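PDB 4NG4: phosphoglycerate kinase from Coxiella burnetii, which catalyses the reversible transfer of a phosphoryl group between ATP and 3-phosphoglycerate in glycolysis, giving ADP and 1,3-bisphosphoglycerate. Local coordinates for residues V27-D32 with A63-L68; R139-C144 with A167-A172; P195-V200 with V219-V224; A350-G355 with D370-V375. All coordinates share one frame; numbering follows the deposited sequence.

In the fold
The four contacts follow one another along the chain, two in each of the two lobes of phosphoglycerate kinase. Contacts 1 and 2 belong to the N-terminal parallel sheet and its helices. Their centres are about 12 Å apart, and they touch where Met28 and Met66 pack on Met140, Leu143 and Cys144. Contacts 3 and 4 lie about 15 Å apart, centre to centre, in the second parallel sheet, near the bound ADP. Contact 3 joins the outer strand at one border to its neighbour, and contact 4 does so at the opposite border. The centres of contacts 1 and 3 are about 38 Å apart. This separation fits the family's layout, with phosphoglycerate bound by one lobe and nucleotide by the other.

Contact 1: residues V27-D32 with A63-L68; sequences VMIRED and ARVMIL
Val27 to Glu31 pairs with Arg64 to Leu68 as two parallel strands of the Rossmann-like N-terminal domain. The strand axes approach to 4.6 Å, with 23° between their directions. Five backbone hydrogen bonds close the seam. The first runs from Val27 N to Arg64 O and the last from Glu31 N to Leu68 O, at 2.7 Å. Between them, Met66 N donates to Val27 O, Ile29 N to Met66 O and Leu68 N to Ile29 O. Weaker CA-H...O contacts support them, such as Met28 CA to Met66 O.

The apolar contacts fall on both faces of the sheet. Val27 and Ile29 share one face with Val65 and Ile67. Here Ile29 CD1 meets Val65 CG1 at 4.3 Å, and helix 46-60 covers Val65 and Ile67. Near the start of the pairing, Val27 CG2 lies beside its own backbone N and rests on Ala63 CB at 3.7 Å. The other face carries Met28, Arg30, Met66 and Leu68. Met28 CE approaches Met66 SD at 4.2 Å, while Met28 CG meets Leu68 CD2.

The C-terminal end of 27-32 lies at the predicted substrate site; Asp32 is one of its residues. The guanidinium of Arg30 is held by Ser161 and by His70, another predicted site residue, so Arg30 may help position His70. The Arg30 side chain crosses that of Leu68 at about a right angle. Its CG is anti to the backbone N (chi1 180°), and farther out its CD lies 4.2 Å from Leu68 CB.

Contact 2: residues R139-C144 with A167-A172; sequences RMAELC and AYAKLA
Ala141 against Tyr168 and Ala169 is a small, partly buried packing contact between the ends of two helices. It sits at the border of the N-terminal sheet, away from the annotated sites. Helix 134-142 leads into strand 146-149. Helix 160-168 leads into the outermost strand, 171-174.

The apolar part centres on one methyl group. Ala141 CB points at the end of helix 160-168 and the residue that follows, and meets Tyr168 CB at 4.0 Å and Ala169 CB at 4.3 Å. The phenol end of Tyr168 leads away, and its side chain also touches Thr134 and Lys138 of the first helix.

The polar part is one hydrogen bond. Lys170 NZ donates to Cys144 O at 2.8 Å. The ammonium group comes from above the carbonyl plane, 51° out of it. The lysine chain is bent at chi2 and chi3, and its end comes nearer to 139-144 than its CB does. The carboxylate of Glu142 does not reach it: Glu142 OE1 is 6.0 Å from Lys170 NZ.

Arg400 of the C-terminal helix 392-401 binds Ala169 O and Lys170 O from outside. Two helices, each leading into a strand of the parallel sheet, belong to the alpha/beta, Rossmann-like fold of this domain.

Contact 3: residues P195-V200 with V219-V224; sequences PLVAVV and VDQLIV
Leu196 to Val200 runs parallel to Gln221 to Val224, with axes 4.7 Å apart and only 11° between their directions. With helix 209-216 they form a beta-alpha-beta unit of the nucleotide-binding, Rossmann-like domain. The backbone bonds are uneven. Ile223 N to Ala198 O is sound, and so is Val200 N to Ile223 O, which is 2.7 Å long, while Ala198 N to Gln221 O is weak. At the entry of the pair, Leu196 O accepts Asp220 N and, weakly, Gln221 N.

Leu196, Ala198, Val219 and Leu222 build one apolar group. Val219 CG1 touches both Ala198 CB, at 3.7 Å, and Leu196 CD2, at 3.9 Å. In Leu222, chi1 of -179° puts CG anti to the backbone N, and chi2 of 77° then turns CD1 to Ala198 CB, at 3.6 Å. Helix 209-216 covers Ala198, Val200 and Leu222 through Leu212 and Leu215.

Val197, Val199, Gln221 and Ile223 face the other way. Val199 and Ile223 lie side by side and point the same way, with Val199 CG1 and Ile223 CG2 4.0 Å apart. Helix 304-316 packs on them through Met314. The bent chain of Gln221 brings its OE1 to Val197 CG2 and Pro195 CB.

Val200 lies near the nucleotide: its side chain is about 7 Å from the bound ADP. It also lies near Lys208, a predicted ATP-binding residue. At the far end, Leu196 N donates to the anti lone pair of Asp220 OD2 at 3.1 Å, where a side-chain oxygen serves as the acceptor for a strand N-H.

Contact 4: residues A350-G355 with D370-V375; sequences AYSIVG and DQMSYV
Ser352 and Ser373 bind each other's backbone. Ser352 N donates to Ser373 OG at 2.7 Å, and Ser373 N donates to Ser352 OG at 3.0 Å. With chi1 at 52°, Ser352 OG lies between its own backbone N and carbonyl carbon, where it takes the N-H of Ser373. Beyond this pair the chains continue as short parallel strands. Val354 N bonds Tyr374 O at 3.0 Å, while the bond from Tyr374 N to Ser352 O is weak.

Side chains pack around these bonds. Ser373 CB lies over one face of the Tyr351 ring in a CH-pi contact, 4.0 Å from its centroid. The two tyrosines, Tyr351 and Tyr374, lie side by side and point the same way, with Tyr351 OH 4.0 Å from Tyr374 CB. On the other face of the sheet, Val354 crosses Met372 at about a right angle. Val354 CG1 meets Met372 SD at 3.7 Å, and Val354 CG2 meets Val375 CG2 at 4.0 Å.

Outer residues contact both aromatic groups. Tyr374 OH is hydrogen-bonded to Glu181 OE1, and Arg187 makes a cation-pi contact with Tyr351. Both come from helix 176-190, which packs on Tyr351, Ile353 and Tyr374. Helix 357-365, the crossover of this beta-alpha-beta unit, covers Val354, Met372 and Val375. Helix 336-347 touches Ser352 and Met372 through Val345. Strand 374-375 is an outermost strand of the sheet, and strand 351-354 joins it to strand 319-323.

Contact 1: residues V27-D32 with A63-L68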
# COMPACT_ATOMS: atom_id res chain seq x y z
N VAL A 27 4.30 18.86 -20.01
CA VAL A 27 3.63 17.86 -19.18
C VAL A 27 4.47 17.57 -17.96
O VAL A 27 5.63 17.17 -18.07
CB VAL A 27 3.38 16.55 -19.94
CG1 VAL A 27 2.77 15.50 -19.02
CG2 VAL A 27 2.48 16.79 -21.15
N MET A 28 3.85 17.74 -16.80
CA MET A 28 4.50 17.56 -15.52
C MET A 28 3.98 16.27 -14.89
O MET A 28 2.83 16.19 -14.47
CB MET A 28 4.19 18.78 -14.65
CG MET A 28 5.27 19.13 -13.65
SD MET A 28 4.90 20.68 -12.81
CE MET A 28 6.51 21.47 -12.91
N ILE A 29 4.84 15.25 -14.85
CA ILE A 29 4.48 13.94 -14.31
C ILE A 29 5.09 13.73 -12.92
O ILE A 29 6.30 13.65 -12.79
CB ILE A 29 4.97 12.80 -15.23
CG1 ILE A 29 4.45 12.99 -16.65
CG2 ILE A 29 4.54 11.44 -14.70
CD1 ILE A 29 5.10 12.04 -17.63
N ARG A 30 4.24 13.63 -11.91
CA ARG A 30 4.68 13.31 -10.55
C ARG A 30 4.79 11.80 -10.42
O ARG A 30 3.79 11.07 -10.50
CB ARG A 30 3.71 13.86 -9.51
CG ARG A 30 4.09 13.57 -8.04
CD ARG A 30 5.24 14.41 -7.56
NE ARG A 30 5.39 14.38 -6.11
CZ ARG A 30 6.03 13.43 -5.42
NH1 ARG A 30 6.57 12.39 -6.04
NH2 ARG A 30 6.09 13.51 -4.10
N GLU A 31 6.01 11.33 -10.18
CA GLU A 31 6.29 9.92 -10.03
C GLU A 31 6.91 9.64 -8.65
O GLU A 31 7.34 10.55 -7.94
CB GLU A 31 7.24 9.46 -11.13
CG GLU A 31 6.71 9.66 -12.55
CD GLU A 31 5.78 8.56 -13.01
OE1 GLU A 31 5.59 7.59 -12.26
OE2 GLU A 31 5.23 8.68 -14.14
N ASP A 32 6.92 8.36 -8.27
CA ASP A 32 7.56 7.85 -7.07
C ASP A 32 8.83 7.14 -7.53
O ASP A 32 8.83 5.96 -7.82
CB ASP A 32 6.62 6.91 -6.31
CG ASP A 32 7.22 6.37 -5.00
OD1 ASP A 32 8.36 6.73 -4.62
OD2 ASP A 32 6.54 5.57 -4.32
N ALA A 63 5.30 14.83 -26.01
CA ALA A 63 5.15 15.79 -24.93
C ALA A 63 6.51 16.42 -24.65
O ALA A 63 7.55 15.88 -25.04
CB ALA A 63 4.62 15.10 -23.68
N ARG A 64 6.48 17.58 -24.00
CA ARG A 64 7.67 18.18 -23.42
C ARG A 64 7.63 17.77 -21.96
O ARG A 64 6.87 18.34 -21.18
CB ARG A 64 7.65 19.70 -23.57
CG ARG A 64 7.45 20.20 -25.00
CD ARG A 64 6.79 21.57 -25.01
NE ARG A 64 6.92 22.23 -26.31
CZ ARG A 64 7.92 23.04 -26.66
NH1 ARG A 64 8.90 23.33 -25.81
NH2 ARG A 64 7.93 23.57 -27.88
N VAL A 65 8.43 16.78 -21.58
CA VAL A 65 8.23 16.08 -20.30
C VAL A 65 9.09 16.58 -19.14
O VAL A 65 10.31 16.57 -19.21
CB VAL A 65 8.45 14.55 -20.46
CG1 VAL A 65 8.68 13.90 -19.11
CG2 VAL A 65 7.26 13.92 -21.15
N MET A 66 8.42 16.98 -18.06
CA MET A 66 9.07 17.32 -16.80
C MET A 66 8.74 16.26 -15.74
O MET A 66 7.61 16.18 -15.27
CB MET A 66 8.61 18.69 -16.32
CG MET A 66 9.10 19.86 -17.15
SD MET A 66 8.22 21.40 -16.78
CE MET A 66 6.74 21.17 -17.76
N ILE A 67 9.73 15.45 -15.38
CA ILE A 67 9.52 14.36 -14.44
C ILE A 67 9.75 14.82 -13.01
O ILE A 67 10.84 15.27 -12.66
CB ILE A 67 10.46 13.17 -14.72
CG1 ILE A 67 10.33 12.70 -16.17
CG2 ILE A 67 10.14 12.03 -13.75
CD1 ILE A 67 11.42 11.73 -16.59
N LEU A 68 8.74 14.67 -12.17
CA LEU A 68 8.76 15.20 -10.81
C LEU A 68 8.79 14.05 -9.78
O LEU A 68 8.09 13.06 -9.95
CB LEU A 68 7.52 16.07 -10.61
CG LEU A 68 7.66 17.32 -9.76
CD1 LEU A 68 8.73 18.30 -10.29
CD2 LEU A 68 6.29 17.97 -9.68

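Contact 2: residues R139-C144 with A167-A172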
# COMPACT_ATOMS: atom_id res chain seq x y z
N ARG A 139 3.09 28.30 -8.39
CA ARG A 139 4.30 28.44 -9.18
C ARG A 139 4.59 27.17 -9.97
O ARG A 139 5.00 27.23 -11.13
CB ARG A 139 5.49 28.77 -8.26
CG ARG A 139 6.59 29.61 -8.91
CD ARG A 139 7.30 30.47 -7.85
NE ARG A 139 7.71 29.69 -6.67
CZ ARG A 139 8.10 30.21 -5.50
NH1 ARG A 139 8.14 31.53 -5.32
NH2 ARG A 139 8.44 29.41 -4.50
N MET A 140 4.39 26.02 -9.34
CA MET A 140 4.50 24.72 -10.01
C MET A 140 3.46 24.62 -11.14
O MET A 140 3.75 24.06 -12.19
CB MET A 140 4.29 23.56 -9.02
CG MET A 140 5.37 23.42 -7.93
SD MET A 140 5.29 21.83 -7.05
CE MET A 140 6.76 21.88 -6.08
N ALA A 141 2.27 25.16 -10.90
CA ALA A 141 1.17 25.12 -11.87
C ALA A 141 1.42 26.05 -13.06
O ALA A 141 0.93 25.81 -14.16
CB ALA A 141 -0.13 25.50 -11.20
N GLU A 142 2.17 27.12 -12.80
CA GLU A 142 2.64 28.05 -13.83
C GLU A 142 3.50 27.34 -14.87
O GLU A 142 3.37 27.59 -16.07
CB GLU A 142 3.47 29.17 -13.16
CG GLU A 142 3.38 30.54 -13.80
CD GLU A 142 2.01 31.19 -13.63
OE1 GLU A 142 1.14 30.62 -12.94
OE2 GLU A 142 1.80 32.28 -14.20
N LEU A 143 4.35 26.42 -14.41
CA LEU A 143 5.37 25.77 -15.24
C LEU A 143 4.85 24.71 -16.24
O LEU A 143 5.64 24.17 -17.02
CB LEU A 143 6.44 25.11 -14.35
CG LEU A 143 7.23 26.02 -13.39
CD1 LEU A 143 7.90 25.18 -12.31
CD2 LEU A 143 8.26 26.87 -14.13
N CYS A 144 3.55 24.42 -16.23
CA CYS A 144 3.03 23.36 -17.11
C CYS A 144 1.62 23.61 -17.65
O CYS A 144 0.81 24.30 -17.04
CB CYS A 144 3.07 22.02 -16.36
SG CYS A 144 1.63 21.77 -15.33
N ALA A 167 -4.42 21.37 -7.69
CA ALA A 167 -5.49 22.30 -7.38
C ALA A 167 -5.52 23.49 -8.35
O ALA A 167 -6.60 23.96 -8.71
CB ALA A 167 -5.38 22.79 -5.95
N TYR A 168 -4.33 23.94 -8.77
CA TYR A 168 -4.19 25.17 -9.59
C TYR A 168 -3.60 24.99 -11.01
O TYR A 168 -3.26 25.97 -11.66
CB TYR A 168 -3.33 26.19 -8.83
CG TYR A 168 -3.81 26.52 -7.44
CD1 TYR A 168 -4.91 27.36 -7.24
CD2 TYR A 168 -3.17 26.00 -6.31
CE1 TYR A 168 -5.37 27.66 -5.96
CE2 TYR A 168 -3.62 26.29 -5.02
CZ TYR A 168 -4.72 27.14 -4.86
OH TYR A 168 -5.19 27.45 -3.60
N ALA A 169 -3.47 23.75 -11.47
CA ALA A 169 -2.90 23.47 -12.80
C ALA A 169 -3.99 23.54 -13.87
O ALA A 169 -5.07 22.98 -13.68
CB ALA A 169 -2.22 22.12 -12.82
N LYS A 170 -3.69 24.20 -15.00
CA LYS A 170 -4.62 24.36 -16.15
C LYS A 170 -5.44 23.11 -16.42
O LYS A 170 -6.65 23.17 -16.58
CB LYS A 170 -3.83 24.69 -17.42
CG LYS A 170 -3.67 26.18 -17.73
CD LYS A 170 -2.27 26.52 -18.26
CE LYS A 170 -1.25 26.58 -17.11
NZ LYS A 170 0.14 26.92 -17.55
N LEU A 171 -4.76 21.97 -16.47
CA LEU A 171 -5.36 20.68 -16.76
C LEU A 171 -4.70 19.63 -15.85
O LEU A 171 -3.48 19.52 -15.82
CB LEU A 171 -5.14 20.37 -18.25
CG LEU A 171 -6.27 19.79 -19.11
CD1 LEU A 171 -7.66 20.09 -18.55
CD2 LEU A 171 -6.17 20.30 -20.56
N ALA A 172 -5.50 18.91 -15.07
CA ALA A 172 -4.96 17.92 -14.12
C ALA A 172 -5.62 16.55 -14.29
O ALA A 172 -6.83 16.46 -14.52
CB ALA A 172 -5.11 18.40 -12.68

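Contact 3: residues P195-V200 with V219-V224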
# COMPACT_ATOMS: atom_id res chain seq x y z
N PRO A 195 -18.24 -14.43 -3.29
CA PRO A 195 -18.00 -13.76 -2.00
C PRO A 195 -16.67 -13.00 -1.96
O PRO A 195 -15.69 -13.46 -2.54
CB PRO A 195 -17.97 -14.91 -0.98
CG PRO A 195 -17.98 -16.17 -1.77
CD PRO A 195 -18.55 -15.86 -3.12
N LEU A 196 -16.69 -11.83 -1.32
CA LEU A 196 -15.47 -11.09 -1.03
C LEU A 196 -15.00 -11.53 0.33
O LEU A 196 -15.79 -11.56 1.27
CB LEU A 196 -15.76 -9.59 -1.02
CG LEU A 196 -14.60 -8.68 -0.58
CD1 LEU A 196 -13.51 -8.70 -1.63
CD2 LEU A 196 -15.09 -7.27 -0.34
N VAL A 197 -13.71 -11.87 0.45
CA VAL A 197 -13.10 -12.18 1.75
C VAL A 197 -11.91 -11.26 2.04
O VAL A 197 -11.11 -10.98 1.17
CB VAL A 197 -12.61 -13.63 1.81
CG1 VAL A 197 -11.94 -13.90 3.14
CG2 VAL A 197 -13.75 -14.57 1.60
N ALA A 198 -11.80 -10.81 3.28
CA ALA A 198 -10.73 -9.91 3.67
C ALA A 198 -9.99 -10.51 4.84
O ALA A 198 -10.59 -10.70 5.90
CB ALA A 198 -11.30 -8.56 4.05
N VAL A 199 -8.71 -10.81 4.66
CA VAL A 199 -7.83 -11.27 5.74
C VAL A 199 -7.01 -10.10 6.26
O VAL A 199 -6.40 -9.38 5.48
CB VAL A 199 -6.85 -12.34 5.21
CG1 VAL A 199 -6.01 -12.92 6.32
CG2 VAL A 199 -7.63 -13.44 4.48
N VAL A 200 -7.01 -9.90 7.57
CA VAL A 200 -6.35 -8.73 8.17
C VAL A 200 -5.54 -9.18 9.39
O VAL A 200 -6.11 -9.64 10.38
CB VAL A 200 -7.40 -7.66 8.58
CG1 VAL A 200 -6.77 -6.57 9.48
CG2 VAL A 200 -8.05 -7.08 7.33
N VAL A 219 -17.56 -6.84 3.06
CA VAL A 219 -17.15 -8.24 2.93
C VAL A 219 -18.26 -9.21 3.29
O VAL A 219 -19.25 -8.83 3.89
CB VAL A 219 -15.93 -8.55 3.82
CG1 VAL A 219 -14.83 -7.55 3.54
CG2 VAL A 219 -16.31 -8.55 5.30
N ASP A 220 -18.07 -10.47 2.91
CA ASP A 220 -18.96 -11.55 3.31
C ASP A 220 -18.35 -12.36 4.45
O ASP A 220 -19.04 -12.77 5.37
CB ASP A 220 -19.27 -12.42 2.10
CG ASP A 220 -20.03 -11.67 1.04
OD1 ASP A 220 -21.25 -11.50 1.19
OD2 ASP A 220 -19.41 -11.23 0.06
N GLN A 221 -17.05 -12.61 4.36
CA GLN A 221 -16.28 -13.23 5.42
C GLN A 221 -15.16 -12.26 5.79
O GLN A 221 -14.72 -11.47 4.93
CB GLN A 221 -15.66 -14.55 4.93
CG GLN A 221 -16.62 -15.75 4.85
CD GLN A 221 -17.52 -15.77 3.61
OE1 GLN A 221 -17.08 -15.51 2.49
NE2 GLN A 221 -18.79 -16.09 3.82
N LEU A 222 -14.72 -12.29 7.05
CA LEU A 222 -13.54 -11.52 7.48
C LEU A 222 -12.69 -12.34 8.45
O LEU A 222 -13.22 -12.99 9.34
CB LEU A 222 -13.95 -10.21 8.16
CG LEU A 222 -12.83 -9.27 8.65
CD1 LEU A 222 -12.22 -8.51 7.49
CD2 LEU A 222 -13.34 -8.30 9.71
N ILE A 223 -11.38 -12.31 8.25
CA ILE A 223 -10.45 -13.12 9.03
C ILE A 223 -9.38 -12.26 9.67
O ILE A 223 -8.61 -11.59 8.98
CB ILE A 223 -9.74 -14.14 8.14
CG1 ILE A 223 -10.70 -15.25 7.73
CG2 ILE A 223 -8.54 -14.76 8.88
CD1 ILE A 223 -10.10 -16.20 6.71
N VAL A 224 -9.31 -12.28 10.99
CA VAL A 224 -8.27 -11.57 11.71
C VAL A 224 -7.17 -12.55 12.07
O VAL A 224 -7.45 -13.71 12.39
CB VAL A 224 -8.81 -10.87 12.99
CG1 VAL A 224 -9.93 -9.92 12.65
CG2 VAL A 224 -9.26 -11.88 14.01

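Contact 4: residues A350-G355 with D370-V375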
# COMPACT_ATOMS: atom_id res chain seq x y z
N ALA A 350 -10.09 -16.70 -7.10
CA ALA A 350 -10.54 -15.35 -6.81
C ALA A 350 -9.48 -14.36 -7.27
O ALA A 350 -8.31 -14.71 -7.36
CB ALA A 350 -10.80 -15.18 -5.34
N TYR A 351 -9.92 -13.14 -7.56
CA TYR A 351 -9.02 -12.03 -7.87
C TYR A 351 -8.39 -11.57 -6.55
O TYR A 351 -9.06 -10.93 -5.74
CB TYR A 351 -9.80 -10.89 -8.53
CG TYR A 351 -8.94 -9.71 -8.90
CD1 TYR A 351 -8.21 -9.72 -10.08
CD2 TYR A 351 -8.84 -8.60 -8.08
CE1 TYR A 351 -7.40 -8.65 -10.43
CE2 TYR A 351 -8.04 -7.52 -8.43
CZ TYR A 351 -7.32 -7.55 -9.60
OH TYR A 351 -6.52 -6.49 -9.96
N SER A 352 -7.12 -11.91 -6.35
CA SER A 352 -6.42 -11.61 -5.07
C SER A 352 -5.68 -10.26 -5.11
O SER A 352 -5.09 -9.90 -6.14
CB SER A 352 -5.45 -12.74 -4.70
OG SER A 352 -4.57 -13.05 -5.78
N ILE A 353 -5.73 -9.53 -3.99
CA ILE A 353 -5.08 -8.23 -3.85
C ILE A 353 -4.39 -8.19 -2.51
O ILE A 353 -5.05 -8.29 -1.48
CB ILE A 353 -6.08 -7.07 -3.87
CG1 ILE A 353 -7.05 -7.18 -5.04
CG2 ILE A 353 -5.37 -5.75 -4.00
CD1 ILE A 353 -8.19 -6.21 -4.94
N VAL A 354 -3.06 -8.07 -2.50
CA VAL A 354 -2.29 -8.02 -1.25
C VAL A 354 -1.50 -6.74 -1.14
O VAL A 354 -1.19 -6.09 -2.14
CB VAL A 354 -1.33 -9.21 -1.08
CG1 VAL A 354 -2.07 -10.53 -1.21
CG2 VAL A 354 -0.20 -9.14 -2.10
N GLY A 355 -1.16 -6.38 0.09
CA GLY A 355 -0.40 -5.18 0.39
C GLY A 355 0.11 -5.26 1.81
O GLY A 355 -0.36 -6.09 2.59
N ASP A 370 4.41 -13.54 -7.52
CA ASP A 370 3.78 -13.39 -8.83
C ASP A 370 2.46 -14.19 -9.01
O ASP A 370 1.84 -14.12 -10.08
CB ASP A 370 4.78 -13.66 -9.98
CG ASP A 370 5.31 -15.11 -10.01
OD1 ASP A 370 4.75 -16.01 -9.33
OD2 ASP A 370 6.29 -15.35 -10.75
N GLN A 371 2.05 -14.94 -7.99
CA GLN A 371 0.79 -15.72 -8.05
C GLN A 371 -0.44 -14.95 -7.52
O GLN A 371 -1.57 -15.39 -7.72
CB GLN A 371 0.93 -17.09 -7.36
CG GLN A 371 1.37 -18.23 -8.31
CD GLN A 371 0.26 -18.66 -9.27
OE1 GLN A 371 -0.57 -19.51 -8.95
NE2 GLN A 371 0.26 -18.08 -10.45
N MET A 372 -0.21 -13.82 -6.85
CA MET A 372 -1.29 -12.92 -6.45
C MET A 372 -1.62 -12.05 -7.64
O MET A 372 -0.73 -11.67 -8.39
CB MET A 372 -0.86 -12.02 -5.30
CG MET A 372 -0.33 -12.74 -4.09
SD MET A 372 -1.61 -13.64 -3.22
CE MET A 372 -0.76 -15.18 -2.94
N SER A 373 -2.90 -11.72 -7.83
CA SER A 373 -3.33 -10.97 -9.01
C SER A 373 -2.74 -9.56 -8.99
O SER A 373 -2.39 -9.02 -10.04
CB SER A 373 -4.85 -10.90 -9.10
OG SER A 373 -5.47 -12.01 -8.46
N TYR A 374 -2.64 -8.97 -7.80
CA TYR A 374 -2.07 -7.63 -7.66
C TYR A 374 -1.32 -7.48 -6.35
O TYR A 374 -1.89 -7.71 -5.28
CB TYR A 374 -3.17 -6.56 -7.75
CG TYR A 374 -2.59 -5.19 -7.93
CD1 TYR A 374 -2.17 -4.77 -9.19
CD2 TYR A 374 -2.42 -4.32 -6.85
CE1 TYR A 374 -1.61 -3.51 -9.37
CE2 TYR A 374 -1.86 -3.05 -7.03
CZ TYR A 374 -1.47 -2.66 -8.29
OH TYR A 374 -0.92 -1.42 -8.49
N VAL A 375 -0.06 -7.08 -6.43
CA VAL A 375 0.73 -6.78 -5.25
C VAL A 375 0.93 -5.28 -5.16
O VAL A 375 1.48 -4.69 -6.07
CB VAL A 375 2.10 -7.45 -5.31
CG1 VAL A 375 2.92 -7.08 -4.07
CG2 VAL A 375 1.95 -8.96 -5.46